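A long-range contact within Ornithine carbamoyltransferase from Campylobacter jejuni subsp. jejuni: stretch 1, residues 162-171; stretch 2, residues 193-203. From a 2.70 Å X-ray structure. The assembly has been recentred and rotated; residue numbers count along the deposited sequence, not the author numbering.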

# COMPACT_ATOMS: atom_id res chain seq x y z
N TRP B 162 13.78 -25.07 -12.02
CA TRP B 162 13.42 -26.53 -12.05
C TRP B 162 14.62 -27.42 -12.33
O TRP B 162 14.78 -28.48 -11.74
CB TRP B 162 12.24 -26.87 -12.95
CG TRP B 162 10.96 -27.02 -12.10
CD1 TRP B 162 9.91 -26.21 -12.14
CD2 TRP B 162 10.70 -27.97 -11.04
NE1 TRP B 162 9.00 -26.57 -11.16
CE2 TRP B 162 9.46 -27.66 -10.50
CE3 TRP B 162 11.39 -29.02 -10.51
CZ2 TRP B 162 8.87 -28.36 -9.49
CZ3 TRP B 162 10.81 -29.74 -9.49
CH2 TRP B 162 9.56 -29.39 -8.97
N LEU B 163 15.48 -26.93 -13.20
CA LEU B 163 16.62 -27.74 -13.60
C LEU B 163 17.47 -28.01 -12.37
O LEU B 163 17.77 -29.15 -12.03
CB LEU B 163 17.45 -27.07 -14.72
CG LEU B 163 18.82 -27.63 -15.08
CD1 LEU B 163 18.68 -29.11 -15.39
CD2 LEU B 163 19.46 -26.85 -16.23
N ILE B 164 17.76 -26.91 -11.70
CA ILE B 164 18.55 -26.88 -10.47
C ILE B 164 17.99 -27.71 -9.36
O ILE B 164 18.70 -28.46 -8.71
CB ILE B 164 18.56 -25.45 -9.91
CG1 ILE B 164 19.61 -24.65 -10.65
CG2 ILE B 164 18.70 -25.37 -8.38
CD1 ILE B 164 19.39 -23.16 -10.45
N THR B 165 16.71 -27.50 -9.09
CA THR B 165 16.06 -28.17 -7.96
C THR B 165 15.99 -29.67 -8.22
O THR B 165 16.18 -30.49 -7.31
CB THR B 165 14.63 -27.68 -7.76
OG1 THR B 165 14.66 -26.28 -7.59
CG2 THR B 165 13.99 -28.35 -6.57
N ALA B 166 15.73 -30.03 -9.48
CA ALA B 166 15.71 -31.44 -9.90
C ALA B 166 17.06 -32.07 -9.57
O ALA B 166 17.19 -33.16 -9.01
CB ALA B 166 15.43 -31.49 -11.38
N ALA B 167 18.06 -31.28 -9.90
CA ALA B 167 19.44 -31.66 -9.80
C ALA B 167 19.82 -31.92 -8.34
O ALA B 167 20.59 -32.90 -8.04
CB ALA B 167 20.35 -30.55 -10.36
N ILE B 168 19.31 -31.07 -7.47
CA ILE B 168 19.67 -31.18 -6.06
C ILE B 168 18.94 -32.35 -5.45
O ILE B 168 19.52 -33.18 -4.74
CB ILE B 168 19.38 -29.91 -5.25
CG1 ILE B 168 20.31 -28.77 -5.71
CG2 ILE B 168 19.63 -30.17 -3.78
CD1 ILE B 168 20.00 -27.38 -5.25
N LEU B 169 17.66 -32.45 -5.80
CA LEU B 169 16.77 -33.37 -5.10
C LEU B 169 16.92 -34.80 -5.53
O LEU B 169 16.57 -35.72 -4.78
CB LEU B 169 15.36 -32.92 -5.27
CG LEU B 169 14.88 -31.72 -4.40
CD1 LEU B 169 13.43 -31.50 -4.84
CD2 LEU B 169 14.90 -31.93 -2.89
N GLY B 170 17.45 -35.00 -6.74
CA GLY B 170 17.61 -36.34 -7.33
C GLY B 170 16.45 -36.80 -8.24
O GLY B 170 16.26 -37.99 -8.51
N PHE B 171 15.71 -35.84 -8.74
CA PHE B 171 14.54 -36.11 -9.55
C PHE B 171 14.95 -36.52 -10.92
O PHE B 171 16.10 -36.36 -11.34
CB PHE B 171 13.67 -34.84 -9.72
CG PHE B 171 12.81 -34.51 -8.54
CD1 PHE B 171 12.98 -35.14 -7.31
CD2 PHE B 171 11.83 -33.53 -8.66
CE1 PHE B 171 12.19 -34.79 -6.24
CE2 PHE B 171 11.03 -33.21 -7.60
CZ PHE B 171 11.20 -33.84 -6.38
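Stretch 2, residues 193-203: KQALISGAKIS

Two helices end side by side, each running out into a glycine with positive phi, Gly 170 in stretch 1 and Gly 199 in stretch 2, and the serine just before the second glycine ties the two ends together. Ser 198, with chi1 in the p well, points its CA-to-CB bond toward stretch 1, and its OG donates a hydrogen bond to Ala 167 O at 2.8 Å. Ser 198 OG also accepts a hydrogen bond from Ala 200 N (3.2 Å), so one hydroxyl links the end of helix 162-169 to the turn that follows helix 193-198. Gly 170 CA lies 3.5 Å from Ser 198 OG; a CB on Gly 170 would come 2.9 Å from Ser 198 O, a clash, and would also jam against the carbonyl of the preceding residue.

Helix 193-198 runs alongside helix 162-169 in nearly the same direction, at 28°, with the axes approaching to 7.7 Å. The backbones come close at Ala 167 and Ala 195, whose CA atoms are 4.9 Å apart, while the side-chain contact falls to Gln 194, which is directed toward stretch 1 and brings its CB to 3.9 Å from Ala 167 CB. Gln 194 also extends along Ile 168, its CG 4.4 Å from Ile 168 CG1.

Beyond Gly 199 the chain stays close to stretch 1. The CA atoms of Gly 170 and Ala 200 are 4.1 Å apart, and Ala 200 CB packs 4.1 Å from Ala 167 CA. Strand 201-203 then begins with a backbone hydrogen bond from Lys 201 N to Phe 171 O (3.2 Å), to which Ala 200 CA adds a CA-H...O contact at 3.4 Å from Phe 171 O. Ile 202, directed toward stretch 1, closes the apolar side of the contact: its CD1 is 4.1 Å from Ala 167 CB, and its CG2 meets Leu 163 CD1 at 3.8 Å.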

# COMPACT_ATOMS: atom_id res chain seq x y z
N LYS B 193 26.90 -31.37 -12.42
CA LYS B 193 27.67 -31.71 -11.22
C LYS B 193 26.77 -32.21 -10.07
O LYS B 193 27.05 -33.21 -9.41
CB LYS B 193 28.54 -30.52 -10.76
CG LYS B 193 29.92 -30.48 -11.47
CD LYS B 193 30.82 -29.33 -11.00
N GLN B 194 25.69 -31.51 -9.83
CA GLN B 194 24.79 -31.90 -8.75
C GLN B 194 24.13 -33.25 -9.01
O GLN B 194 23.89 -34.01 -8.07
CB GLN B 194 23.72 -30.84 -8.52
CG GLN B 194 24.16 -29.82 -7.51
CD GLN B 194 24.40 -30.42 -6.15
OE1 GLN B 194 23.92 -31.51 -5.85
NE2 GLN B 194 25.18 -29.71 -5.33
N ALA B 195 23.81 -33.54 -10.27
CA ALA B 195 23.15 -34.81 -10.60
C ALA B 195 24.05 -35.97 -10.15
O ALA B 195 23.58 -36.95 -9.57
CB ALA B 195 22.84 -34.89 -12.08
N LEU B 196 25.36 -35.84 -10.38
CA LEU B 196 26.33 -36.87 -9.97
C LEU B 196 26.16 -37.28 -8.51
O LEU B 196 26.15 -38.46 -8.19
CB LEU B 196 27.77 -36.40 -10.18
CG LEU B 196 28.58 -36.87 -11.36
CD1 LEU B 196 29.85 -36.06 -11.32
CD2 LEU B 196 28.75 -38.34 -11.20
N ILE B 197 26.07 -36.29 -7.65
CA ILE B 197 25.94 -36.51 -6.20
C ILE B 197 24.62 -37.16 -5.89
O ILE B 197 24.57 -38.15 -5.18
CB ILE B 197 26.01 -35.17 -5.42
CG1 ILE B 197 27.45 -34.67 -5.37
CG2 ILE B 197 25.38 -35.24 -4.02
CD1 ILE B 197 28.37 -35.60 -4.56
N SER B 198 23.55 -36.59 -6.45
CA SER B 198 22.16 -36.97 -6.11
C SER B 198 21.49 -38.07 -6.93
O SER B 198 20.37 -38.48 -6.64
CB SER B 198 21.25 -35.78 -6.31
OG SER B 198 20.98 -35.63 -7.68
N GLY B 199 22.15 -38.47 -8.00
CA GLY B 199 21.57 -39.41 -8.97
C GLY B 199 20.44 -38.92 -9.83
O GLY B 199 19.60 -39.68 -10.26
N ALA B 200 20.37 -37.61 -10.06
CA ALA B 200 19.38 -37.03 -10.98
C ALA B 200 19.53 -37.58 -12.40
O ALA B 200 20.64 -37.69 -12.97
CB ALA B 200 19.49 -35.54 -11.02
N LYS B 201 18.39 -37.93 -12.96
CA LYS B 201 18.30 -38.30 -14.38
C LYS B 201 17.74 -37.08 -15.14
O LYS B 201 16.53 -36.93 -15.33
CB LYS B 201 17.45 -39.57 -14.56
CG LYS B 201 18.06 -40.82 -13.90
CD LYS B 201 17.04 -41.98 -13.70
CE LYS B 201 17.63 -43.06 -12.75
NZ LYS B 201 17.44 -44.51 -13.15
N ILE B 202 18.67 -36.23 -15.59
CA ILE B 202 18.37 -35.02 -16.35
C ILE B 202 18.59 -35.20 -17.83
O ILE B 202 19.59 -35.72 -18.24
CB ILE B 202 19.31 -33.87 -15.93
CG1 ILE B 202 19.19 -33.64 -14.43
CG2 ILE B 202 19.03 -32.60 -16.72
CD1 ILE B 202 20.09 -32.58 -13.90
N SER B 203 17.63 -34.76 -18.63
CA SER B 203 17.72 -34.83 -20.11
C SER B 203 17.11 -33.58 -20.73
O SER B 203 16.07 -33.12 -20.28
CB SER B 203 17.00 -36.08 -20.63
OG SER B 203 15.75 -36.26 -19.97